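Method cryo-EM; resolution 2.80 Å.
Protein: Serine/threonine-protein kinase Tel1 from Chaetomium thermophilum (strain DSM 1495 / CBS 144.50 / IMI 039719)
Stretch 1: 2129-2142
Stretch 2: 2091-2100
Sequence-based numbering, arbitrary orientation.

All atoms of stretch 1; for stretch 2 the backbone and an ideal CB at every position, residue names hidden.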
# COMPACT_ATOMS: atom_id res chain seq x y z
N GLN A 2129 26.06 -3.52 2.26
CA GLN A 2129 27.23 -4.39 2.25
C GLN A 2129 28.10 -4.18 3.48
O GLN A 2129 28.46 -5.14 4.18
CB GLN A 2129 28.01 -4.14 0.98
CG GLN A 2129 29.30 -4.86 0.88
CD GLN A 2129 29.95 -4.64 -0.45
OE1 GLN A 2129 29.34 -4.12 -1.36
NE2 GLN A 2129 31.20 -5.04 -0.57
N ILE A 2130 28.45 -2.92 3.76
CA ILE A 2130 29.31 -2.63 4.91
C ILE A 2130 28.64 -3.07 6.20
O ILE A 2130 29.30 -3.63 7.09
CB ILE A 2130 29.66 -1.14 4.93
CG1 ILE A 2130 30.52 -0.79 3.73
CG2 ILE A 2130 30.40 -0.79 6.18
CD1 ILE A 2130 30.89 0.65 3.68
N LEU A 2131 27.34 -2.85 6.34
CA LEU A 2131 26.68 -3.14 7.60
C LEU A 2131 26.53 -4.64 7.83
O LEU A 2131 26.67 -5.12 8.96
CB LEU A 2131 25.33 -2.44 7.65
CG LEU A 2131 25.38 -0.94 7.88
CD1 LEU A 2131 23.99 -0.40 7.94
CD2 LEU A 2131 26.11 -0.63 9.14
N SER A 2132 26.26 -5.40 6.77
CA SER A 2132 26.19 -6.85 6.93
C SER A 2132 27.54 -7.43 7.30
O SER A 2132 27.63 -8.30 8.19
CB SER A 2132 25.67 -7.50 5.66
OG SER A 2132 26.69 -7.53 4.69
N CYS A 2133 28.61 -6.97 6.65
CA CYS A 2133 29.93 -7.46 7.02
C CYS A 2133 30.28 -7.07 8.45
O CYS A 2133 30.94 -7.83 9.16
CB CYS A 2133 30.98 -6.95 6.05
SG CYS A 2133 31.00 -7.82 4.49
N ARG A 2134 29.86 -5.89 8.90
CA ARG A 2134 30.13 -5.48 10.27
C ARG A 2134 29.42 -6.37 11.27
O ARG A 2134 29.95 -6.68 12.34
CB ARG A 2134 29.73 -4.03 10.47
CG ARG A 2134 30.00 -3.50 11.84
CD ARG A 2134 29.24 -2.23 12.09
NE ARG A 2134 29.73 -1.13 11.28
CZ ARG A 2134 29.18 0.08 11.27
NH1 ARG A 2134 29.69 1.03 10.52
NH2 ARG A 2134 28.13 0.34 12.02
N GLU A 2135 28.20 -6.78 10.95
CA GLU A 2135 27.48 -7.72 11.80
C GLU A 2135 28.22 -9.04 11.92
O GLU A 2135 28.36 -9.59 13.02
CB GLU A 2135 26.09 -7.94 11.23
CG GLU A 2135 25.23 -8.86 12.02
CD GLU A 2135 24.20 -9.52 11.16
OE1 GLU A 2135 24.42 -9.60 9.94
OE2 GLU A 2135 23.16 -9.96 11.69
N THR A 2136 28.69 -9.58 10.79
CA THR A 2136 29.47 -10.81 10.83
C THR A 2136 30.72 -10.65 11.67
O THR A 2136 31.06 -11.53 12.47
CB THR A 2136 29.85 -11.25 9.42
OG1 THR A 2136 28.66 -11.39 8.64
CG2 THR A 2136 30.55 -12.56 9.46
N THR A 2137 31.43 -9.53 11.51
CA THR A 2137 32.64 -9.29 12.28
C THR A 2137 32.36 -9.30 13.77
O THR A 2137 33.07 -9.95 14.54
CB THR A 2137 33.24 -7.95 11.86
OG1 THR A 2137 33.66 -8.03 10.50
CG2 THR A 2137 34.41 -7.63 12.70
N LEU A 2138 31.32 -8.58 14.21
CA LEU A 2138 31.06 -8.47 15.63
C LEU A 2138 30.62 -9.81 16.23
O LEU A 2138 31.03 -10.16 17.34
CB LEU A 2138 30.02 -7.39 15.89
CG LEU A 2138 30.52 -5.95 15.74
CD1 LEU A 2138 29.40 -4.98 15.99
CD2 LEU A 2138 31.66 -5.69 16.67
N SER A 2139 29.82 -10.58 15.50
CA SER A 2139 29.39 -11.87 16.05
C SER A 2139 30.55 -12.85 16.11
O SER A 2139 30.72 -13.55 17.12
CB SER A 2139 28.25 -12.44 15.23
OG SER A 2139 28.72 -13.08 14.07
N MET A 2140 31.37 -12.92 15.05
CA MET A 2140 32.52 -13.81 15.07
C MET A 2140 33.48 -13.45 16.19
O MET A 2140 34.03 -14.33 16.86
CB MET A 2140 33.25 -13.77 13.74
CG MET A 2140 32.56 -14.53 12.64
SD MET A 2140 32.59 -16.29 12.92
CE MET A 2140 34.33 -16.53 13.14
N TRP A 2141 33.71 -12.16 16.42
CA TRP A 2141 34.60 -11.76 17.50
C TRP A 2141 34.02 -12.13 18.85
O TRP A 2141 34.75 -12.48 19.77
CB TRP A 2141 34.85 -10.26 17.42
CG TRP A 2141 35.97 -9.78 18.23
CD1 TRP A 2141 37.28 -10.12 18.10
CD2 TRP A 2141 35.91 -8.83 19.29
NE1 TRP A 2141 38.03 -9.45 19.02
CE2 TRP A 2141 37.21 -8.65 19.76
CE3 TRP A 2141 34.87 -8.12 19.89
CZ2 TRP A 2141 37.51 -7.79 20.81
CZ3 TRP A 2141 35.17 -7.27 20.92
CH2 TRP A 2141 36.47 -7.11 21.37
N SER A 2142 32.70 -12.05 18.99
CA SER A 2142 32.09 -12.44 20.26
C SER A 2142 32.17 -13.94 20.49
O SER A 2142 32.17 -14.38 21.64
CB SER A 2142 30.64 -11.98 20.31
OG SER A 2142 29.98 -12.56 21.40
N UNK A 2091 38.97 -3.63 6.56
CA UNK A 2091 39.57 -2.66 7.47
C UNK A 2091 38.87 -2.64 8.82
O UNK A 2091 39.54 -2.55 9.86
CB UNK A 2091 39.54 -1.26 6.85
N UNK A 2092 37.54 -2.75 8.85
CA UNK A 2092 36.86 -2.80 10.14
C UNK A 2092 37.17 -4.09 10.89
O UNK A 2092 37.34 -4.08 12.12
CB UNK A 2092 35.35 -2.66 9.95
N UNK A 2093 37.26 -5.21 10.17
CA UNK A 2093 37.71 -6.45 10.78
C UNK A 2093 39.09 -6.28 11.41
O UNK A 2093 39.30 -6.65 12.57
CB UNK A 2093 37.74 -7.57 9.74
N UNK A 2094 40.04 -5.73 10.66
CA UNK A 2094 41.37 -5.52 11.19
C UNK A 2094 41.36 -4.59 12.39
O UNK A 2094 42.18 -4.73 13.31
CB UNK A 2094 42.29 -4.96 10.10
N UNK A 2095 40.45 -3.62 12.41
CA UNK A 2095 40.39 -2.69 13.54
C UNK A 2095 39.94 -3.40 14.81
O UNK A 2095 40.53 -3.21 15.87
CB UNK A 2095 39.45 -1.53 13.23
N UNK A 2096 38.87 -4.20 14.74
CA UNK A 2096 38.45 -4.85 15.97
C UNK A 2096 39.35 -6.01 16.36
O UNK A 2096 39.38 -6.38 17.54
CB UNK A 2096 37.01 -5.34 15.83
N UNK A 2097 40.09 -6.60 15.43
CA UNK A 2097 41.02 -7.66 15.82
C UNK A 2097 42.16 -7.11 16.67
O UNK A 2097 42.81 -7.88 17.39
CB UNK A 2097 41.58 -8.36 14.58
N UNK A 2098 42.42 -5.81 16.61
CA UNK A 2098 43.60 -5.22 17.22
C UNK A 2098 43.29 -4.42 18.47
O UNK A 2098 44.15 -3.66 18.93
CB UNK A 2098 44.31 -4.32 16.21
N UNK A 2099 42.11 -4.55 19.04
CA UNK A 2099 41.80 -3.84 20.27
C UNK A 2099 42.53 -4.52 21.42
O UNK A 2099 42.65 -5.75 21.47
CB UNK A 2099 40.29 -3.80 20.52
N UNK A 2100 43.02 -3.71 22.35
CA UNK A 2100 43.79 -4.21 23.47
C UNK A 2100 43.15 -3.97 24.83
O UNK A 2100 43.49 -4.67 25.78
CB UNK A 2100 45.18 -3.57 23.45

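Stretch 1 is one continuous helix. Stretch 2 begins as a helix that runs in nearly the same direction, with axes 25° apart and 9.9 Å at closest approach.

Position 2091 has helical angles, and its CB has nothing of stretch 1 within 5.5 Å. The visible atoms set few limits here. The residue is Thr 2091, which makes no contact with stretch 1.

Position 2092 points its CB toward stretch 1, but no atom lies within 5.5 Å of it. A short side chain would stop before reaching the other helix. What stretch 1 offers is the guanidinium of Arg 2134, with the methyl CG2 of Ile 2130 beside the approach. A long acidic or polar side chain would suit, and Glu or Gln could both span the gap. The residue is Glu 2092. Its chi1 is m and its chi2 is t, so the chain extends across. Arg 2134 NH1 gives a weak hydrogen bond to Glu 2092 OE2 at 3.5 Å, part of a salt bridge. The carboxylate oxygen sits at the edge of the guanidinium, near its plane. Glu 2092 OE1 also lies 3.7 Å from Ile 2130 CG2.

Position 2093 comes close by backbone, its CA 6.0 Å from the CA of Thr 2137. Its CB points sideways and is 4.2 Å from Thr 2137 OG1. A medium apolar side chain would fit along the threonine; a small one is also possible. The residue is Leu 2093, whose CD1 is 3.9 Å from Thr 2137 CG2.

Position 2094 points away from stretch 1, so the visible atoms hardly restrict it. It is Asp 2094. Position 2095, still helical, is out of reach. It is Asp 2095, whose carboxylate is hydrogen-bonded elsewhere in the structure.

Position 2096 points toward stretch 1. Its CB is 4.7 Å from Thr 2137 CG2, 5.0 Å from Trp 2141 CD2 and 5.4 Å from Leu 2138 CD2. This is an apolar site beside an indole, suited to Ile, Leu, Val or Met. The residue is Ile 2096. Its CG1 packs 3.5 Å from Thr 2137 CG2. Its CD1 lies over one face of the Trp 2141 ring, 3.5 Å from Trp 2141 CG, in a CH-pi contact. Chi1 is p, and chi2, at 109°, falls between wells.

Position 2097 points its CB away, so only a chain long enough to turn back could touch the indole. Leu or Met would do. Leu 2097 does so lightly, with CD2 4.4 Å from Trp 2141 CD1.

Position 2098 has left the helix, with phi/psi of -107/13, and points away. Many residues would suit. It is Asn 2098.

Position 2099 is extended, at -74/142, and points toward stretch 1. Its CB is 4.9 Å from Trp 2141 CZ2. A compact apolar side chain would fill the remaining gap. Val 2099 puts CG2 3.4 Å from Trp 2141 CZ2.

Position 2100 is out of reach and could be almost anything. It is Arg 2100, poorly ordered.

Stretch 2, residues 2091-2100: TELDDILNVR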
# COMPACT_ATOMS: atom_id res chain seq x y z
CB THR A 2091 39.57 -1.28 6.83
OG1 THR A 2091 40.30 -1.33 5.61
CG2 THR A 2091 40.22 -0.29 7.72
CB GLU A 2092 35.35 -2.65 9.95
CG GLU A 2092 34.92 -1.25 9.54
CD GLU A 2092 33.43 -1.15 9.21
OE1 GLU A 2092 32.87 -2.12 8.66
OE2 GLU A 2092 32.83 -0.09 9.50
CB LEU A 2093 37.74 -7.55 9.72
CG LEU A 2093 38.26 -8.93 10.10
CD1 LEU A 2093 37.62 -9.41 11.35
CD2 LEU A 2093 37.98 -9.89 8.99
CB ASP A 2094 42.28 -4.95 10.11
CG ASP A 2094 43.72 -5.34 10.29
OD1 ASP A 2094 44.10 -5.73 11.41
OD2 ASP A 2094 44.48 -5.25 9.30
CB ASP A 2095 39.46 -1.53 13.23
CG ASP A 2095 40.13 -0.44 12.44
OD1 ASP A 2095 41.31 -0.61 12.08
OD2 ASP A 2095 39.49 0.60 12.19
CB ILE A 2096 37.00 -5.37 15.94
CG1 ILE A 2096 36.85 -6.45 14.90
CG2 ILE A 2096 36.03 -4.24 15.72
CD1 ILE A 2096 36.66 -7.80 15.47
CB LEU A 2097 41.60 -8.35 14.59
CG LEU A 2097 40.71 -9.39 13.91
CD1 LEU A 2097 41.46 -10.00 12.77
CD2 LEU A 2097 40.28 -10.43 14.90
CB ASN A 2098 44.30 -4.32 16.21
CG ASN A 2098 45.00 -5.10 15.13
OD1 ASN A 2098 45.47 -6.21 15.36
ND2 ASN A 2098 45.08 -4.53 13.95
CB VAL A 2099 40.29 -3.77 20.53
CG1 VAL A 2099 39.63 -2.92 19.48
CG2 VAL A 2099 39.69 -5.13 20.54
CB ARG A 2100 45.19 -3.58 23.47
CG ARG A 2100 46.09 -4.11 22.38
CD ARG A 2100 47.20 -3.14 22.01
NE ARG A 2100 46.69 -1.96 21.32
CZ ARG A 2100 47.44 -1.13 20.60
NH1 ARG A 2100 46.89 -0.08 20.01
NH2 ARG A 2100 48.74 -1.35 20.46
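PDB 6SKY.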